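Local atomic coordinates of FKBP-type peptidyl-prolyl cis-trans isomerase FkpA (Escherichia coli, PDB entry 1Q6H), a protein that catalyses the cis-trans isomerization of peptide bonds preceding proline, speeding the folding of proteins, and also acts as a folding chaperone in the periplasm. Residues E105-F110 and I194-A199; K114-S119 and V124-E129; V142-K147 and E179-I184. All coordinates share one frame; numbering follows the deposited sequence.

Contact 1 of 3, residues E105-F110 and I194-A199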
loop_
_atom_site.group_PDB
_atom_site.type_symbol
_atom_site.label_atom_id
_atom_site.label_comp_id
_atom_site.label_asym_id
_atom_site.label_seq_id
_atom_site.Cartn_x
_atom_site.Cartn_y
_atom_site.Cartn_z
ATOM N N GLU A 105 8.681 -35.859 -17.508
ATOM C CA GLU A 105 9.302 -36.288 -18.753
ATOM C C GLU A 105 10.812 -36.278 -18.562
ATOM O O GLU A 105 11.518 -37.210 -18.965
ATOM C CB GLU A 105 8.878 -35.352 -19.879
ATOM C CG GLU A 105 9.551 -35.635 -21.210
ATOM C CD GLU A 105 8.911 -34.900 -22.362
ATOM O OE1 GLU A 105 8.761 -33.660 -22.278
ATOM O OE2 GLU A 105 8.559 -35.561 -23.362
ATOM N N TYR A 106 11.297 -35.218 -17.930
ATOM C CA TYR A 106 12.716 -35.073 -17.651
ATOM C C TYR A 106 13.211 -36.204 -16.769
ATOM O O TYR A 106 14.246 -36.823 -17.066
ATOM C CB TYR A 106 12.960 -33.740 -16.974
ATOM C CG TYR A 106 14.409 -33.454 -16.651
ATOM C CD1 TYR A 106 14.964 -33.890 -15.462
ATOM C CD2 TYR A 106 15.197 -32.720 -17.512
ATOM C CE1 TYR A 106 16.268 -33.616 -15.145
ATOM C CE2 TYR A 106 16.518 -32.445 -17.202
ATOM C CZ TYR A 106 17.041 -32.895 -16.012
ATOM O OH TYR A 106 18.345 -32.651 -15.676
ATOM N N ARG A 107 12.478 -36.472 -15.686
ATOM C CA ARG A 107 12.847 -37.528 -14.747
ATOM C C ARG A 107 12.871 -38.913 -15.395
ATOM O O ARG A 107 13.781 -39.703 -15.133
ATOM C CB ARG A 107 11.907 -37.584 -13.530
ATOM C CG ARG A 107 11.926 -36.343 -12.679
ATOM C CD ARG A 107 11.345 -36.529 -11.273
ATOM N NE ARG A 107 10.005 -37.102 -11.337
ATOM C CZ ARG A 107 8.877 -36.426 -11.538
ATOM N NH1 ARG A 107 8.858 -35.104 -11.709
ATOM N NH2 ARG A 107 7.749 -37.099 -11.611
ATOM N N GLU A 108 11.874 -39.206 -16.206
ATOM C CA GLU A 108 11.757 -40.513 -16.846
ATOM C C GLU A 108 12.889 -40.798 -17.821
ATOM O O GLU A 108 13.423 -41.878 -17.842
ATOM C CB GLU A 108 10.418 -40.637 -17.540
ATOM C CG GLU A 108 9.263 -40.765 -16.560
ATOM C CD GLU A 108 9.182 -42.135 -15.912
ATOM O OE1 GLU A 108 9.021 -43.123 -16.667
ATOM O OE2 GLU A 108 9.255 -42.224 -14.653
ATOM N N LYS A 109 13.252 -39.809 -18.610
ATOM C CA LYS A 109 14.370 -39.943 -19.510
ATOM C C LYS A 109 15.690 -40.131 -18.706
ATOM O O LYS A 109 16.432 -41.072 -18.945
ATOM C CB LYS A 109 14.440 -38.721 -20.418
ATOM C CG LYS A 109 15.428 -38.838 -21.565
ATOM C CD LYS A 109 15.443 -37.557 -22.390
ATOM C CE LYS A 109 16.693 -37.448 -23.251
ATOM N NZ LYS A 109 16.838 -38.587 -24.185
ATOM N N PHE A 110 15.956 -39.262 -17.733
ATOM C CA PHE A 110 17.186 -39.323 -16.955
ATOM C C PHE A 110 17.313 -40.642 -16.227
ATOM O O PHE A 110 18.409 -41.238 -16.176
ATOM C CB PHE A 110 17.239 -38.173 -15.937
ATOM C CG PHE A 110 18.477 -38.170 -15.097
ATOM C CD1 PHE A 110 19.717 -38.082 -15.690
ATOM C CD2 PHE A 110 18.401 -38.281 -13.730
ATOM C CE1 PHE A 110 20.840 -38.097 -14.942
ATOM C CE2 PHE A 110 19.538 -38.295 -12.964
ATOM C CZ PHE A 110 20.762 -38.204 -13.568
ATOM N N ILE A 194 14.727 -34.384 -8.104
ATOM C CA ILE A 194 13.655 -34.500 -7.119
ATOM C C ILE A 194 12.318 -34.060 -7.646
ATOM O O ILE A 194 12.164 -32.895 -8.086
ATOM C CB ILE A 194 14.003 -33.666 -5.884
ATOM C CG1 ILE A 194 15.461 -33.866 -5.474
ATOM C CG2 ILE A 194 13.050 -33.958 -4.771
ATOM C CD1 ILE A 194 15.882 -33.110 -4.203
ATOM N N PRO A 195 11.346 -34.960 -7.601
ATOM C CA PRO A 195 9.956 -34.603 -7.975
ATOM C C PRO A 195 9.375 -33.555 -7.007
ATOM O O PRO A 195 9.756 -33.575 -5.830
ATOM C CB PRO A 195 9.178 -35.903 -7.794
ATOM C CG PRO A 195 10.075 -36.884 -7.248
ATOM C CD PRO A 195 11.464 -36.346 -7.121
ATOM N N PRO A 196 8.463 -32.691 -7.480
ATOM C CA PRO A 196 7.848 -31.657 -6.648
ATOM C C PRO A 196 7.207 -32.174 -5.379
ATOM O O PRO A 196 7.254 -31.499 -4.337
ATOM C CB PRO A 196 6.769 -31.036 -7.543
ATOM C CG PRO A 196 6.798 -31.738 -8.854
ATOM C CD PRO A 196 7.939 -32.699 -8.860
ATOM N N GLU A 197 6.665 -33.389 -5.457
ATOM C CA GLU A 197 6.076 -34.056 -4.318
ATOM C C GLU A 197 7.077 -34.259 -3.159
ATOM O O GLU A 197 6.665 -34.362 -1.998
ATOM C CB GLU A 197 5.503 -35.419 -4.769
ATOM C CG GLU A 197 4.304 -35.339 -5.721
ATOM C CD GLU A 197 4.634 -34.933 -7.178
ATOM O OE1 GLU A 197 5.784 -35.149 -7.659
ATOM O OE2 GLU A 197 3.720 -34.335 -7.834
ATOM N N LEU A 198 8.375 -34.346 -3.468
ATOM C CA LEU A 198 9.416 -34.492 -2.436
ATOM C C LEU A 198 10.217 -33.180 -2.270
ATOM O O LEU A 198 11.286 -33.173 -1.679
ATOM C CB LEU A 198 10.421 -35.616 -2.808
ATOM C CG LEU A 198 9.761 -36.976 -3.028
ATOM C CD1 LEU A 198 10.721 -38.066 -3.650
ATOM C CD2 LEU A 198 9.145 -37.451 -1.713
ATOM N N ALA A 199 9.690 -32.098 -2.815
ATOM C CA ALA A 199 10.321 -30.791 -2.753
ATOM C C ALA A 199 9.314 -29.715 -2.317
ATOM O O ALA A 199 8.804 -29.791 -1.207
ATOM C CB ALA A 199 10.938 -30.455 -4.082
#
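Arg107, near the C-terminal end of the long helix 70-112, lays its guanidinium against Pro195 and Pro196 in a small van der Waals contact between that helix and the loop that follows strand 189-194. Pro195 CB sits over the centre of one guanidinium face, 3.8 Å from Arg107 CZ, and the two side chains cross at about a right angle. The next proline is met from an oblique direction, Pro196 CD lying 3.8 Å from Arg107 NH1. The chain that carries the group leaves the helix with CG anti to the carbonyl carbon (chi1 -63°) and bends at chi3 (-53°), which turns the flat end across the proline ring. Nearer the helix, Arg107 CD passes 4.0 Å from Pro195 N. No hydrogen bond spans the two segments; Arg107 NH1 is bonded instead to Thr213 OG1, which probably restrains how the guanidinium is turned, and the Pro196 ring also touches Thr213. Arg107 NH2 and Glu197 OE1 remain 4.8 Å apart, too far for a salt bridge, though the opposite charges may attract weakly. The loop holds its own shape through a 3-10 turn at 196-197, with Leu198 N bonded to Pro195 O at 2.8 Å. Tyr106 and Phe110 rest on Val193 of the adjoining strand. The arrangement is van der Waals packing at the junction of the long N-terminal helix with the FKBP fold.

Contact 2 of 3, residues K114-S119 and V124-E129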
loop_
_atom_site.group_PDB
_atom_site.type_symbol
_atom_site.label_atom_id
_atom_site.label_comp_id
_atom_site.label_asym_id
_atom_site.label_seq_id
_atom_site.Cartn_x
_atom_site.Cartn_y
_atom_site.Cartn_z
ATOM N N LYS A 114 22.612 -44.723 -17.808
ATOM C CA LYS A 114 23.527 -45.572 -17.070
ATOM C C LYS A 114 23.909 -44.916 -15.744
ATOM O O LYS A 114 24.208 -43.729 -15.684
ATOM C CB LYS A 114 24.772 -45.885 -17.912
ATOM C CG LYS A 114 25.777 -46.777 -17.216
ATOM C CD LYS A 114 26.930 -47.139 -18.147
ATOM C CE LYS A 114 27.979 -47.967 -17.425
ATOM N NZ LYS A 114 29.329 -47.908 -18.100
ATOM N N GLY A 115 23.859 -45.714 -14.684
ATOM C CA GLY A 115 24.186 -45.266 -13.350
ATOM C C GLY A 115 23.095 -44.574 -12.554
ATOM O O GLY A 115 23.294 -44.268 -11.355
ATOM N N VAL A 116 21.953 -44.328 -13.188
ATOM C CA VAL A 116 20.865 -43.636 -12.498
ATOM C C VAL A 116 19.896 -44.644 -11.896
ATOM O O VAL A 116 19.617 -45.686 -12.496
ATOM C CB VAL A 116 20.123 -42.729 -13.461
ATOM C CG1 VAL A 116 19.090 -41.876 -12.717
ATOM C CG2 VAL A 116 21.137 -41.858 -14.215
ATOM N N LYS A 117 19.418 -44.341 -10.699
ATOM C CA LYS A 117 18.438 -45.178 -10.017
ATOM C C LYS A 117 17.205 -44.378 -9.652
ATOM O O LYS A 117 17.254 -43.135 -9.589
ATOM C CB LYS A 117 19.065 -45.816 -8.770
ATOM C CG LYS A 117 20.066 -46.942 -9.109
ATOM C CD LYS A 117 20.808 -47.410 -7.885
ATOM C CE LYS A 117 21.744 -48.588 -8.213
ATOM N NZ LYS A 117 22.636 -48.896 -7.053
ATOM N N THR A 118 16.081 -45.086 -9.530
ATOM C CA THR A 118 14.837 -44.500 -9.070
ATOM C C THR A 118 14.501 -45.169 -7.756
ATOM O O THR A 118 14.508 -46.388 -7.664
ATOM C CB THR A 118 13.740 -44.715 -10.094
ATOM O OG1 THR A 118 14.093 -44.064 -11.328
ATOM C CG2 THR A 118 12.420 -44.002 -9.628
ATOM N N SER A 119 14.201 -44.406 -6.708
ATOM C CA SER A 119 13.852 -45.049 -5.434
ATOM C C SER A 119 12.376 -45.371 -5.365
ATOM O O SER A 119 11.607 -44.966 -6.220
ATOM C CB SER A 119 14.179 -44.133 -4.268
ATOM O OG SER A 119 13.196 -43.134 -4.177
ATOM N N VAL A 124 14.833 -39.641 -8.107
ATOM C CA VAL A 124 15.763 -40.168 -9.076
ATOM C C VAL A 124 17.168 -39.696 -8.695
ATOM O O VAL A 124 17.386 -38.521 -8.344
ATOM C CB VAL A 124 15.380 -39.727 -10.486
ATOM C CG1 VAL A 124 16.355 -40.243 -11.531
ATOM C CG2 VAL A 124 13.946 -40.140 -10.788
ATOM N N TYR A 125 18.134 -40.606 -8.697
ATOM C CA TYR A 125 19.471 -40.225 -8.256
ATOM C C TYR A 125 20.596 -40.946 -8.942
ATOM O O TYR A 125 20.443 -42.040 -9.474
ATOM C CB TYR A 125 19.596 -40.390 -6.738
ATOM C CG TYR A 125 19.521 -41.800 -6.251
ATOM C CD1 TYR A 125 18.300 -42.365 -5.908
ATOM C CD2 TYR A 125 20.645 -42.582 -6.155
ATOM C CE1 TYR A 125 18.212 -43.647 -5.482
ATOM C CE2 TYR A 125 20.571 -43.867 -5.720
ATOM C CZ TYR A 125 19.345 -44.400 -5.383
ATOM O OH TYR A 125 19.229 -45.684 -4.933
ATOM N N GLN A 126 21.745 -40.289 -8.928
ATOM C CA GLN A 126 22.951 -40.809 -9.539
ATOM C C GLN A 126 24.116 -40.604 -8.597
ATOM O O GLN A 126 24.525 -39.479 -8.332
ATOM C CB GLN A 126 23.215 -40.097 -10.835
ATOM C CG GLN A 126 24.443 -40.583 -11.563
ATOM C CD GLN A 126 24.703 -39.764 -12.789
ATOM O OE1 GLN A 126 24.334 -38.582 -12.846
ATOM N NE2 GLN A 126 25.336 -40.367 -13.775
ATOM N N VAL A 127 24.640 -41.704 -8.078
ATOM C CA VAL A 127 25.782 -41.637 -7.206
ATOM C C VAL A 127 26.945 -41.389 -8.114
ATOM O O VAL A 127 27.094 -42.059 -9.128
ATOM C CB VAL A 127 26.032 -42.950 -6.418
ATOM C CG1 VAL A 127 27.330 -42.874 -5.588
ATOM C CG2 VAL A 127 24.847 -43.268 -5.515
ATOM N N VAL A 128 27.751 -40.403 -7.761
ATOM C CA VAL A 128 28.948 -40.069 -8.518
ATOM C C VAL A 128 30.131 -40.648 -7.762
ATOM O O VAL A 128 30.971 -41.312 -8.362
ATOM C CB VAL A 128 29.056 -38.567 -8.706
ATOM C CG1 VAL A 128 30.279 -38.197 -9.477
ATOM C CG2 VAL A 128 27.801 -38.053 -9.423
ATOM N N GLU A 129 30.144 -40.431 -6.449
ATOM C CA GLU A 129 31.150 -40.985 -5.541
ATOM C C GLU A 129 30.469 -41.420 -4.275
ATOM O O GLU A 129 29.722 -40.659 -3.678
ATOM C CB GLU A 129 32.202 -39.955 -5.140
ATOM C CG GLU A 129 33.004 -39.481 -6.309
ATOM C CD GLU A 129 34.134 -38.561 -5.916
ATOM O OE1 GLU A 129 34.488 -38.497 -4.712
ATOM O OE2 GLU A 129 34.688 -37.926 -6.837
HETATM O O HOH W 1 23.263 -44.191 -8.647
HETATM O O HOH W 2 25.980 -43.774 -10.785
HETATM O O HOH W 3 16.952 -46.902 -5.457
#
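The Tyr125 ring has Lys117 CB over one face, a CH-pi contact 4.0 Å from the ring centroid and 24° off the normal, while Ser119 CB stands at the ring edge, 4.2 Å from Tyr125 CE1. Tyr125 takes chi1 66°, its CG between the backbone N and the carbonyl carbon, which swings the ring back across the partner strand; Lys117 CD then runs beside the hydroxyl, 3.8 Å from Tyr125 OH. Beneath the ring, Lys117 and Tyr125 form an antiparallel hydrogen-bonded pair, Lys117 N giving to Tyr125 O at 2.8 Å in a nearly straight bond (176°) and Tyr125 N returning one to Lys117 O. On the other face of the hairpin Val116 CG1 presses on Val124 CG1 at 3.4 Å, a tight pair. Where the strands separate, water 1 joins Gly115 O to Val127 N and water 2 joins Gly115 O to Val127 O, so Gly115 O receives both waters. A third water lies 2.6 Å from Tyr125 OH. Strand 124-127 continues the hairpin into the sheet by pairing with strand 189-194; Tyr125 leans on Ile190 and Leu192, and Phe110 of helix 70-112 covers Val116, Val124 and Gln126 on the opposite face.

Contact 3 of 3, residues V142-K147 and E179-I184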
loop_
_atom_site.group_PDB
_atom_site.type_symbol
_atom_site.label_atom_id
_atom_site.label_comp_id
_atom_site.label_asym_id
_atom_site.label_seq_id
_atom_site.Cartn_x
_atom_site.Cartn_y
_atom_site.Cartn_z
ATOM N N VAL A 142 24.334 -32.627 8.510
ATOM C CA VAL A 142 25.123 -32.816 7.314
ATOM C C VAL A 142 25.658 -31.472 6.855
ATOM O O VAL A 142 25.021 -30.431 7.061
ATOM C CB VAL A 142 24.314 -33.475 6.134
ATOM C CG1 VAL A 142 23.952 -34.951 6.417
ATOM C CG2 VAL A 142 23.072 -32.693 5.807
ATOM N N VAL A 143 26.831 -31.523 6.216
ATOM C CA VAL A 143 27.497 -30.367 5.662
ATOM C C VAL A 143 27.733 -30.669 4.186
ATOM O O VAL A 143 28.393 -31.668 3.818
ATOM C CB VAL A 143 28.829 -30.096 6.372
ATOM C CG1 VAL A 143 29.462 -28.813 5.858
ATOM C CG2 VAL A 143 28.633 -30.008 7.914
ATOM N N VAL A 144 27.187 -29.822 3.336
ATOM C CA VAL A 144 27.236 -30.046 1.915
ATOM C C VAL A 144 27.557 -28.816 1.089
ATOM O O VAL A 144 27.264 -27.703 1.463
ATOM C CB VAL A 144 25.877 -30.537 1.370
ATOM C CG1 VAL A 144 25.489 -31.892 1.939
ATOM C CG2 VAL A 144 24.775 -29.520 1.670
ATOM N N ASN A 145 28.142 -29.066 -0.070
ATOM C CA ASN A 145 28.218 -28.076 -1.090
ATOM C C ASN A 145 27.211 -28.564 -2.136
ATOM O O ASN A 145 27.041 -29.774 -2.350
ATOM C CB ASN A 145 29.623 -27.988 -1.678
ATOM C CG ASN A 145 30.557 -27.186 -0.821
ATOM O OD1 ASN A 145 30.183 -26.156 -0.262
ATOM N ND2 ASN A 145 31.787 -27.639 -0.727
ATOM N N TYR A 146 26.520 -27.643 -2.778
ATOM C CA TYR A 146 25.590 -28.056 -3.794
ATOM C C TYR A 146 25.272 -26.958 -4.732
ATOM O O TYR A 146 25.460 -25.792 -4.422
ATOM C CB TYR A 146 24.274 -28.504 -3.174
ATOM C CG TYR A 146 23.574 -27.394 -2.460
ATOM C CD1 TYR A 146 23.862 -27.117 -1.148
ATOM C CD2 TYR A 146 22.626 -26.613 -3.109
ATOM C CE1 TYR A 146 23.240 -26.087 -0.489
ATOM C CE2 TYR A 146 21.993 -25.607 -2.466
ATOM C CZ TYR A 146 22.303 -25.336 -1.151
ATOM O OH TYR A 146 21.692 -24.293 -0.505
ATOM N N LYS A 147 24.758 -27.368 -5.881
ATOM C CA LYS A 147 24.201 -26.455 -6.850
ATOM C C LYS A 147 22.801 -26.966 -7.216
ATOM O O LYS A 147 22.613 -28.174 -7.477
ATOM C CB LYS A 147 25.106 -26.385 -8.051
ATOM C CG LYS A 147 24.523 -25.651 -9.181
ATOM C CD LYS A 147 25.519 -25.539 -10.301
ATOM C CE LYS A 147 25.355 -26.624 -11.329
ATOM N NZ LYS A 147 25.875 -26.077 -12.641
ATOM N N GLU A 179 16.084 -38.160 2.060
ATOM C CA GLU A 179 16.262 -39.482 1.484
ATOM C C GLU A 179 17.531 -39.590 0.657
ATOM O O GLU A 179 18.285 -40.547 0.794
ATOM C CB GLU A 179 15.088 -39.775 0.556
ATOM C CG GLU A 179 15.180 -41.080 -0.206
ATOM C CD GLU A 179 14.025 -41.258 -1.181
ATOM O OE1 GLU A 179 13.066 -40.391 -1.238
ATOM O OE2 GLU A 179 14.071 -42.279 -1.893
ATOM N N GLY A 180 17.724 -38.642 -0.239
ATOM C CA GLY A 180 18.829 -38.692 -1.180
ATOM C C GLY A 180 20.197 -38.854 -0.561
ATOM O O GLY A 180 20.990 -39.689 -1.003
ATOM N N LEU A 181 20.489 -38.072 0.476
ATOM C CA LEU A 181 21.831 -38.075 1.055
ATOM C C LEU A 181 22.127 -39.376 1.771
ATOM O O LEU A 181 23.282 -39.751 1.955
ATOM C CB LEU A 181 22.031 -36.875 1.986
ATOM C CG LEU A 181 21.984 -35.501 1.336
ATOM C CD1 LEU A 181 22.214 -34.409 2.421
ATOM C CD2 LEU A 181 23.043 -35.388 0.235
ATOM N N LYS A 182 21.098 -40.131 2.105
ATOM C CA LYS A 182 21.351 -41.433 2.735
ATOM C C LYS A 182 21.989 -42.452 1.767
ATOM O O LYS A 182 22.393 -43.552 2.184
ATOM C CB LYS A 182 20.049 -41.999 3.306
ATOM C CG LYS A 182 19.504 -41.200 4.460
ATOM C CD LYS A 182 18.183 -41.698 4.966
ATOM C CE LYS A 182 17.669 -40.770 6.106
ATOM N NZ LYS A 182 16.307 -41.010 6.486
ATOM N N ASN A 183 22.055 -42.103 0.485
ATOM C CA ASN A 183 22.604 -42.992 -0.531
ATOM C C ASN A 183 24.118 -42.856 -0.741
ATOM O O ASN A 183 24.673 -43.536 -1.598
ATOM C CB ASN A 183 21.917 -42.734 -1.866
ATOM C CG ASN A 183 20.481 -43.187 -1.870
ATOM O OD1 ASN A 183 20.204 -44.321 -1.546
ATOM N ND2 ASN A 183 19.566 -42.303 -2.246
ATOM N N ILE A 184 24.768 -41.958 0.007
ATOM C CA ILE A 184 26.203 -41.773 -0.074
ATOM C C ILE A 184 26.709 -41.601 1.351
ATOM O O ILE A 184 25.912 -41.647 2.310
ATOM C CB ILE A 184 26.621 -40.557 -0.925
ATOM C CG1 ILE A 184 25.854 -39.280 -0.557
ATOM C CG2 ILE A 184 26.516 -40.843 -2.388
ATOM C CD1 ILE A 184 26.476 -38.034 -1.185
#
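Leu181, in the 179-184 segment, meets Val142 and Val144 of strand 141-150 through a single methyl group. Along this segment, Glu179 comes first, turned to another part of the molecule: its carboxylate is hydrogen-bonded to Ser119 OG and Thr121 OG1, tying the helix to the 116-118/124-127 hairpin. The Gly180 carbonyl accepts Asn183 N at 3.0 Å. Leu181 then makes the whole contact with the strand. Its CG is anti to the carbonyl carbon (chi1 -65°) and its second torsion is extended (chi2 180°), which sends CD1 out to the sheet. Leu181 CD1 touches Val142 CG2 at 3.9 Å, the two side chains crossing at a slant, and meets Val144 CG1 at 4.2 Å tip to tip. Val142 and Val144, two residues apart on the strand, both point toward 179-184, so one leucine methyl rests against a methyl of each. Phe168 of strand 166-169 packs on all three of these residues, and Val218 lies against Leu181 from strand 214-223. Lys182 carries its amino group to a salt bridge with Asp138. Asn183 adds a weak bond from ND2 back to Gly180 O, at 3.2 Å with a bent angle of 126°, and its side chain touches Ile190. Ile184 closes the turn, Ile184 N bonded to Leu181 O at 3.3 Å, and packs on Ile190 and Leu220. With only methyl groups meeting and no hydrogen bond across it, the contact has little directional preference: it rests on dispersion and on the exclusion of water where this segment packs on the curved FKBP sheet.

Overall arrangement
Contacts 1 and 2 touch directly, their centres about 13 Å apart: Phe110 CD2, from the helix of contact 1, lies 3.6 Å from Val124 CG1 of the hairpin. Contact 2 is equally far, about 13 Å, from the centre of contact 3, and Tyr125 CE1 lies 3.8 Å from Asn183 ND2. Contacts 1 and 3, about 17 Å apart between centres, meet where Leu198 CD1 comes 4.1 Å from Glu179 OE1. Both other contacts are nested within the chain loop that contact 1 closes. Trp177, on helix 175-180, touches Ile194 of contact 1 and Tyr146 of contact 3; it probably corresponds to the tryptophan that floors the proline-binding pocket in other FKBPs.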